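Side-chain contacts in alpha-catenin-like protein hmp-1 (Caenorhabditis elegans, PDB 5H5M), which binds beta-catenin and actin filaments within the cadherin-catenin complex of adherens junctions and is required for cell migration and cell shape change during body enclosure and elongation: residues Thr29-Pro32 and Asp33-His37; Ile97-Val100 and His101-Thr104; Cys273-Val276 and Asp277-Ala280; Arg328-Ala331 and Leu332-Gln336. All coordinates share one frame; numbering follows the deposited sequence.

Interaction 1 of 4, residues Thr29-Pro32 and Asp33-His37; sequences TDRP and DLEGH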
# COMPACT_ATOMS: atom_id res chain seq x y z
N THR A 29 -10.23 12.45 37.41
CA THR A 29 -10.48 13.13 36.14
C THR A 29 -9.44 12.77 35.08
O THR A 29 -9.79 12.39 33.96
CB THR A 29 -10.53 14.66 36.31
OG1 THR A 29 -9.40 15.10 37.07
CG2 THR A 29 -11.81 15.08 37.02
N ASP A 30 -8.17 12.90 35.43
CA ASP A 30 -7.08 12.68 34.47
C ASP A 30 -6.93 11.21 34.10
O ASP A 30 -6.42 10.89 33.03
CB ASP A 30 -5.76 13.21 35.03
CG ASP A 30 -5.60 14.70 34.84
OD1 ASP A 30 -5.94 15.21 33.75
OD2 ASP A 30 -5.15 15.37 35.79
N ARG A 31 -7.37 10.31 34.97
CA ARG A 31 -7.26 8.89 34.69
C ARG A 31 -8.37 8.34 33.77
O ARG A 31 -8.06 7.64 32.81
CB ARG A 31 -7.22 8.08 35.99
CG ARG A 31 -7.08 6.59 35.76
CD ARG A 31 -6.98 5.81 37.07
NE ARG A 31 -6.57 4.43 36.80
CZ ARG A 31 -5.41 3.90 37.20
NH1 ARG A 31 -4.56 4.63 37.91
NH2 ARG A 31 -5.12 2.65 36.90
N PRO A 32 -9.65 8.64 34.06
CA PRO A 32 -10.69 8.04 33.21
C PRO A 32 -10.64 8.50 31.75
O PRO A 32 -10.98 7.71 30.86
CB PRO A 32 -12.00 8.50 33.86
CG PRO A 32 -11.64 8.84 35.26
CD PRO A 32 -10.25 9.40 35.18
N ASP A 33 -10.24 9.74 31.49
CA ASP A 33 -10.24 10.25 30.12
C ASP A 33 -8.99 9.78 29.38
O ASP A 33 -9.02 9.57 28.17
CB ASP A 33 -10.35 11.77 30.09
CG ASP A 33 -9.07 12.46 30.50
OD1 ASP A 33 -8.47 12.04 31.51
OD2 ASP A 33 -8.65 13.41 29.80
N LEU A 34 -7.89 9.62 30.11
CA LEU A 34 -6.66 9.11 29.53
C LEU A 34 -6.84 7.63 29.17
O LEU A 34 -6.35 7.17 28.13
CB LEU A 34 -5.49 9.29 30.49
CG LEU A 34 -4.26 10.03 29.96
CD1 LEU A 34 -4.67 11.21 29.09
CD2 LEU A 34 -3.41 10.51 31.13
N GLU A 35 -7.55 6.91 30.02
CA GLU A 35 -7.91 5.52 29.74
C GLU A 35 -8.91 5.46 28.58
O GLU A 35 -8.85 4.56 27.75
CB GLU A 35 -8.49 4.85 30.98
CG GLU A 35 -7.44 4.41 32.00
CD GLU A 35 -8.06 3.81 33.25
OE1 GLU A 35 -9.28 3.98 33.46
OE2 GLU A 35 -7.31 3.17 34.02
N GLY A 36 -9.83 6.42 28.53
CA GLY A 36 -10.78 6.51 27.44
C GLY A 36 -10.08 6.88 26.15
O GLY A 36 -10.41 6.36 25.08
N HIS A 37 -9.11 7.78 26.25
CA HIS A 37 -8.30 8.20 25.11
C HIS A 37 -7.54 7.01 24.52
O HIS A 37 -7.53 6.80 23.30
CB HIS A 37 -7.33 9.30 25.54
CG HIS A 37 -6.82 10.13 24.41
ND1 HIS A 37 -6.34 11.42 24.60
CD2 HIS A 37 -6.70 9.88 23.09
CE1 HIS A 37 -5.95 11.91 23.44
NE2 HIS A 37 -6.16 11.00 22.50
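The flat ends of Arg-31 and Glu-35, one helical turn apart, meet almost at right angles: guanidinium and carboxylate planes are 86° apart, so this is not a flat, two-pronged pairing. Arg-31 NE lies 3.1 Å from Glu-35 OE2; the N-H...O angle is only 134°, so the hydrogen-bond part of this salt bridge is weak. The extended arginine chain, with CG opposite the backbone N (chi1 -179°), carries NE out to Glu-35 OE2, the two chains crossing at a slant. Both ends have further partners on or just beyond helix 56-80: Arg-31 NH1 pairs with Glu-81, and Glu-35 OE2 accepts from Gln-74. Beneath them, Glu-35 N bonds to Arg-31 O at 2.9 Å, and Gly-36 N to Pro-32 O at 2.9 Å. Pro-32 cannot donate from its own N, and helix 27-49 is kinked there. Asp-33 folds back over the preceding turn, with OD1 2.8 Å from Thr-29 O and 2.8 Å from Asp-30 O. All three are acceptors, so these are oxygen-oxygen approaches; Asp-33 OD2 forms a salt bridge with Arg-17. Oxygen crowding of this kind would probably disfavour the charged form of Asp-33, while Arg-17 would offset it. The weak, oblique ion pair, shared with Glu-81 and Gln-74, is one part of a wider polar network.

Interaction 2 of 4, residues Ile97-Val100 and His101-Thr104; sequences IAEV and HKRT
Val-100 and Thr-104 form the compact part of this turn of helix 92-122. Val-100 O accepts twice, from Thr-104 N at 2.8 Å and from Thr-104 OG1 at 2.8 Å. The amide approaches at a C=O...N angle of 163°, whereas the hydroxyl comes from above the carbonyl plane. With OG1 beside its own backbone N (chi1 -55°), Thr-104 turns the hydroxyl back onto the preceding turn and spends it within the helix. Next to it, Ile-97 and His-101 run side by side: Ile-97 CG2 touches His-101 CE1 at 3.6 Å, and Ile-97 O lies over one face of the imidazole.

The polar flank is more open: its Glu-99 to Arg-103 pair is close, and the loose member is Lys-102. Glu-99 bends at its second torsion so that OE2 takes two bonds from the side of Arg-103, 2.9 Å from NH2 and 3.1 Å from NE. The oxygen lies only 1° out of the guanidinium plane, yet NE meets OE2 from above the carboxylate plane. Lys-102, which is exposed, extends the network only by a long salt bridge, its NZ 3.9 Å from Glu-99 OE1.

Two helices lie around this turn. Val-100 packs on Phe-14, Thr-104 on Ile-11 and Gln-15, and His-101 NE2 bonds to Gln-15 O, all on helix 6-17; Thr-104 also touches Leu-69 of helix 56-80, where Arg-103 leans on Glu-65 and Asn-68.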
# COMPACT_ATOMS: atom_id res chain seq x y z
N ILE A 97 6.54 7.99 30.97
CA ILE A 97 6.13 8.74 29.79
C ILE A 97 6.89 8.27 28.55
O ILE A 97 6.32 8.11 27.48
CB ILE A 97 6.34 10.26 29.98
CG1 ILE A 97 5.37 10.80 31.04
CG2 ILE A 97 6.16 11.01 28.66
CD1 ILE A 97 5.61 12.25 31.40
N ALA A 98 8.19 8.04 28.72
CA ALA A 98 9.04 7.58 27.63
C ALA A 98 8.61 6.19 27.14
O ALA A 98 8.64 5.91 25.94
CB ALA A 98 10.50 7.56 28.05
N GLU A 99 8.20 5.34 28.07
CA GLU A 99 7.76 3.99 27.74
C GLU A 99 6.49 4.02 26.90
O GLU A 99 6.36 3.27 25.93
CB GLU A 99 7.53 3.17 29.02
CG GLU A 99 7.05 1.74 28.78
CD GLU A 99 8.12 0.85 28.18
OE1 GLU A 99 9.30 1.27 28.11
OE2 GLU A 99 7.78 -0.28 27.77
N VAL A 100 5.55 4.89 27.27
CA VAL A 100 4.31 5.03 26.53
C VAL A 100 4.58 5.57 25.13
O VAL A 100 4.03 5.07 24.14
CB VAL A 100 3.31 5.96 27.25
CG1 VAL A 100 2.04 6.10 26.44
CG2 VAL A 100 3.00 5.43 28.64
N HIS A 101 5.43 6.59 25.04
CA HIS A 101 5.80 7.20 23.76
C HIS A 101 6.43 6.19 22.82
O HIS A 101 6.20 6.23 21.61
CB HIS A 101 6.76 8.37 23.97
CG HIS A 101 6.08 9.65 24.35
ND1 HIS A 101 6.76 10.73 24.89
CD2 HIS A 101 4.79 10.04 24.26
CE1 HIS A 101 5.92 11.71 25.12
NE2 HIS A 101 4.71 11.32 24.75
N LYS A 102 7.22 5.27 23.38
CA LYS A 102 7.86 4.24 22.57
C LYS A 102 6.84 3.24 22.01
O LYS A 102 6.95 2.80 20.87
CB LYS A 102 8.93 3.50 23.38
CG LYS A 102 9.96 2.79 22.52
CD LYS A 102 10.09 1.33 22.89
CE LYS A 102 10.49 1.16 24.35
NZ LYS A 102 10.61 -0.27 24.73
N ARG A 103 5.85 2.88 22.83
CA ARG A 103 4.80 1.97 22.38
C ARG A 103 3.90 2.66 21.36
O ARG A 103 3.52 2.05 20.36
CB ARG A 103 3.96 1.49 23.57
CG ARG A 103 4.77 0.80 24.65
CD ARG A 103 5.45 -0.46 24.13
NE ARG A 103 6.39 -1.00 25.10
CZ ARG A 103 7.01 -2.17 24.98
NH1 ARG A 103 6.78 -2.94 23.93
NH2 ARG A 103 7.85 -2.57 25.92
N THR A 104 3.58 3.92 21.61
CA THR A 104 2.78 4.71 20.68
C THR A 104 3.48 4.86 19.33
O THR A 104 2.86 4.74 18.28
CB THR A 104 2.48 6.11 21.25
OG1 THR A 104 1.86 5.98 22.54
CG2 THR A 104 1.54 6.86 20.33

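Interaction 3 of 4, residues Cys273-Val276 and Asp277-Ala280; sequences CETV and DCAA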
# COMPACT_ATOMS: atom_id res chain seq x y z
N CYS A 273 -3.74 -17.19 -5.55
CA CYS A 273 -3.20 -16.55 -6.74
C CYS A 273 -1.69 -16.81 -6.78
O CYS A 273 -0.89 -15.93 -6.44
CB CYS A 273 -3.52 -15.05 -6.75
SG CYS A 273 -2.68 -14.04 -8.00
N GLU A 274 -1.31 -18.00 -7.21
CA GLU A 274 0.09 -18.42 -7.14
C GLU A 274 0.62 -18.93 -8.47
O GLU A 274 0.95 -20.10 -8.60
CB GLU A 274 0.27 -19.50 -6.07
CG GLU A 274 -0.27 -19.11 -4.70
CD GLU A 274 -0.46 -20.32 -3.80
OE1 GLU A 274 -0.60 -21.44 -4.34
OE2 GLU A 274 -0.48 -20.14 -2.57
N THR A 275 0.69 -18.06 -9.47
CA THR A 275 1.26 -18.43 -10.75
C THR A 275 2.45 -17.54 -11.07
O THR A 275 2.56 -16.43 -10.55
CB THR A 275 0.23 -18.34 -11.90
OG1 THR A 275 -0.28 -17.00 -11.98
CG2 THR A 275 -0.91 -19.31 -11.66
N VAL A 276 3.35 -18.05 -11.90
CA VAL A 276 4.48 -17.27 -12.37
C VAL A 276 4.00 -16.00 -13.08
O VAL A 276 4.55 -14.92 -12.88
CB VAL A 276 5.37 -18.09 -13.32
CG1 VAL A 276 6.44 -17.21 -13.95
CG2 VAL A 276 6.00 -19.25 -12.56
N ASP A 277 2.95 -16.15 -13.90
CA ASP A 277 2.39 -15.03 -14.65
C ASP A 277 2.00 -13.87 -13.76
O ASP A 277 2.45 -12.74 -13.96
CB ASP A 277 1.18 -15.49 -15.47
CG ASP A 277 1.55 -15.93 -16.87
OD1 ASP A 277 2.54 -15.40 -17.42
OD2 ASP A 277 0.85 -16.81 -17.43
N CYS A 278 1.15 -14.15 -12.77
CA CYS A 278 0.62 -13.10 -11.89
C CYS A 278 1.65 -12.56 -10.91
O CYS A 278 1.67 -11.36 -10.62
CB CYS A 278 -0.60 -13.62 -11.13
SG CYS A 278 -2.02 -13.97 -12.18
N ALA A 279 2.50 -13.44 -10.38
CA ALA A 279 3.56 -13.01 -9.48
C ALA A 279 4.49 -12.04 -10.20
O ALA A 279 4.84 -10.99 -9.65
CB ALA A 279 4.34 -14.21 -8.96
N ALA A 280 4.87 -12.38 -11.43
CA ALA A 280 5.69 -11.50 -12.25
C ALA A 280 4.96 -10.20 -12.54
O ALA A 280 5.56 -9.12 -12.55
CB ALA A 280 6.09 -12.19 -13.55
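An N-cap starts helix 276-300: Thr-275, the last residue before it, reaches over the first turn to Cys-278. Thr-275 OG1 accepts from Cys-278 N at 3.3 Å, and although the bond is fairly long, its N-H...O angle of 164° is nearly straight. A chi1 of 58° explains the reach, since it sets OG1 between the backbone N and the carbonyl carbon, facing the amides of the first turn. The extended backbone of Thr-275 gives way to helical angles at Val-276, which marks the junction independently of the bond.

Ordinary helix bonds follow at once. Ala-279 N donates to Thr-275 O at 3.0 Å, so the capping residue is gripped through its hydroxyl and its carbonyl, and Ala-280 N donates to Val-276 O at 2.9 Å. The Ala-280 methyl sits close beside that same carbonyl.

Cys-278 also has a sulfur neighbour. Cys-273 SG touches Cys-278 CB at 3.8 Å, an apolar contact between the chain before the cap and the first turn. The two SG atoms, of Cys-273 and Cys-278, are 4.2 Å apart, too far for a disulfide. Cys-273 is poorly ordered and is the first residue modelled after a gap in the chain, so this touch carries less weight than the cap.

On the inward side, Val-276 packs on Ile-259, Gln-336 and Phe-355, each from a different helix. The whole is a threonine N-cap at the start of a helix, with the first helical residue packed among three other helices of the M domain of this vinculin-family protein.

Interaction 4 of 4, residues Arg328-Ala331 and Leu332-Gln336; sequences RASA and LANRQ
Ala-331 and Arg-335 meet one turn apart on helix 305-339, within the helical-bundle architecture of the vinculin/alpha-catenin family. Backbone bonds form the first group. Arg-335 N donates to Ala-331 O at 3.1 Å, and the same four-residue spacing joins Leu-332 N to Arg-328 O, Ala-333 N to Ala-329 O and Asn-334 N to Ser-330 O.

Next comes contact over a carbonyl. The arginine chain bends at its third torsion (-58°), folding the guanidinium back so that Ala-331 O lies over one face, 3.6 Å above the plane and toward the rim. Arg-335 NH1 comes 4.0 Å from Ala-331 CB. A separate polar approach puts Asn-334 ND2 3.3 Å from Ser-330 O, but the angle is too poor for a hydrogen bond.

Charge pairing points away from this turn: Arg-328 NE pairs with Glu-354 and Arg-335 NE with Glu-351, both on helix 345-374. Leu-332 packs toward that helix too, on Phe-355, whereas Ala-329 and Ala-333 meet helix 276-300.

One water links the two arginines, through the backbone of one and the side chain of the other. It donates to Arg-328 O at 2.6 Å and accepts from Arg-335 NH2 at 3.0 Å.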
# COMPACT_ATOMS: atom_id res chain seq x y z
N ARG A 328 12.74 -13.09 -18.66
CA ARG A 328 13.05 -14.40 -18.09
C ARG A 328 11.84 -15.04 -17.44
O ARG A 328 11.64 -16.25 -17.55
CB ARG A 328 14.19 -14.27 -17.07
CG ARG A 328 15.51 -13.82 -17.67
CD ARG A 328 16.52 -13.47 -16.59
NE ARG A 328 16.96 -14.64 -15.85
CZ ARG A 328 17.85 -14.60 -14.86
NH1 ARG A 328 18.39 -13.44 -14.50
NH2 ARG A 328 18.21 -15.71 -14.23
N ALA A 329 11.02 -14.23 -16.77
CA ALA A 329 9.81 -14.72 -16.12
C ALA A 329 8.80 -15.21 -17.15
O ALA A 329 8.09 -16.19 -16.92
CB ALA A 329 9.20 -13.64 -15.25
N SER A 330 8.73 -14.52 -18.28
CA SER A 330 7.82 -14.90 -19.36
C SER A 330 8.26 -16.20 -20.03
O SER A 330 7.44 -17.05 -20.36
CB SER A 330 7.72 -13.78 -20.40
OG SER A 330 6.88 -14.17 -21.47
N ALA A 331 9.57 -16.34 -20.23
CA ALA A 331 10.13 -17.55 -20.82
C ALA A 331 9.89 -18.74 -19.90
O ALA A 331 9.67 -19.86 -20.36
CB ALA A 331 11.61 -17.37 -21.11
N LEU A 332 9.96 -18.49 -18.59
CA LEU A 332 9.67 -19.52 -17.60
C LEU A 332 8.20 -19.89 -17.64
O LEU A 332 7.84 -21.07 -17.57
CB LEU A 332 10.08 -19.03 -16.20
CG LEU A 332 9.58 -19.78 -14.96
CD1 LEU A 332 9.92 -21.25 -15.01
CD2 LEU A 332 10.17 -19.16 -13.69
N ALA A 333 7.34 -18.89 -17.76
CA ALA A 333 5.91 -19.10 -17.86
C ALA A 333 5.55 -19.94 -19.09
O ALA A 333 4.71 -20.83 -19.02
CB ALA A 333 5.17 -17.77 -17.90
N ASN A 334 6.21 -19.65 -20.21
CA ASN A 334 5.97 -20.40 -21.44
C ASN A 334 6.45 -21.84 -21.35
O ASN A 334 5.83 -22.74 -21.92
CB ASN A 334 6.64 -19.70 -22.63
CG ASN A 334 5.99 -18.38 -22.98
OD1 ASN A 334 4.80 -18.18 -22.75
ND2 ASN A 334 6.77 -17.46 -23.53
N ARG A 335 7.54 -22.06 -20.63
CA ARG A 335 8.06 -23.41 -20.45
C ARG A 335 7.12 -24.25 -19.57
O ARG A 335 7.04 -25.46 -19.73
CB ARG A 335 9.47 -23.39 -19.84
CG ARG A 335 10.55 -22.91 -20.80
CD ARG A 335 11.95 -23.08 -20.20
NE ARG A 335 12.11 -22.38 -18.93
CZ ARG A 335 12.81 -21.25 -18.78
NH1 ARG A 335 13.40 -20.70 -19.83
NH2 ARG A 335 12.91 -20.68 -17.59
N GLN A 336 6.41 -23.59 -18.67
CA GLN A 336 5.55 -24.28 -17.71
C GLN A 336 4.20 -24.67 -18.31
O GLN A 336 3.59 -25.66 -17.90
CB GLN A 336 5.34 -23.42 -16.47
CG GLN A 336 4.67 -24.17 -15.32
CD GLN A 336 4.45 -23.30 -14.10
OE1 GLN A 336 4.44 -22.07 -14.19
NE2 GLN A 336 4.27 -23.93 -12.95
O HOH W 1 13.76 -17.78 -17.48

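All four contacts are local, and they fall into two pairs on opposite sides of the chain's centre. Interactions 1 and 2 belong to neighbouring parts of one bundle, their centres about 16 Å apart, and both face helices 6-17 and 56-80. Interaction 1 is a surface contact; the other three are partly buried. Interactions 3 and 4 pack together: Val-276 CG1 is 3.5 Å from Ala-329 O, and the methyls of Ala-280 and Ala-329 also meet. Ion pairs within the turn mark interactions 1 and 2, and a hydroxyl cap opens the helix in interaction 3. Interaction 4 has no ion pair within its turn, its arginines pairing with acids of helix 345-374, while interaction 1 has both kinds.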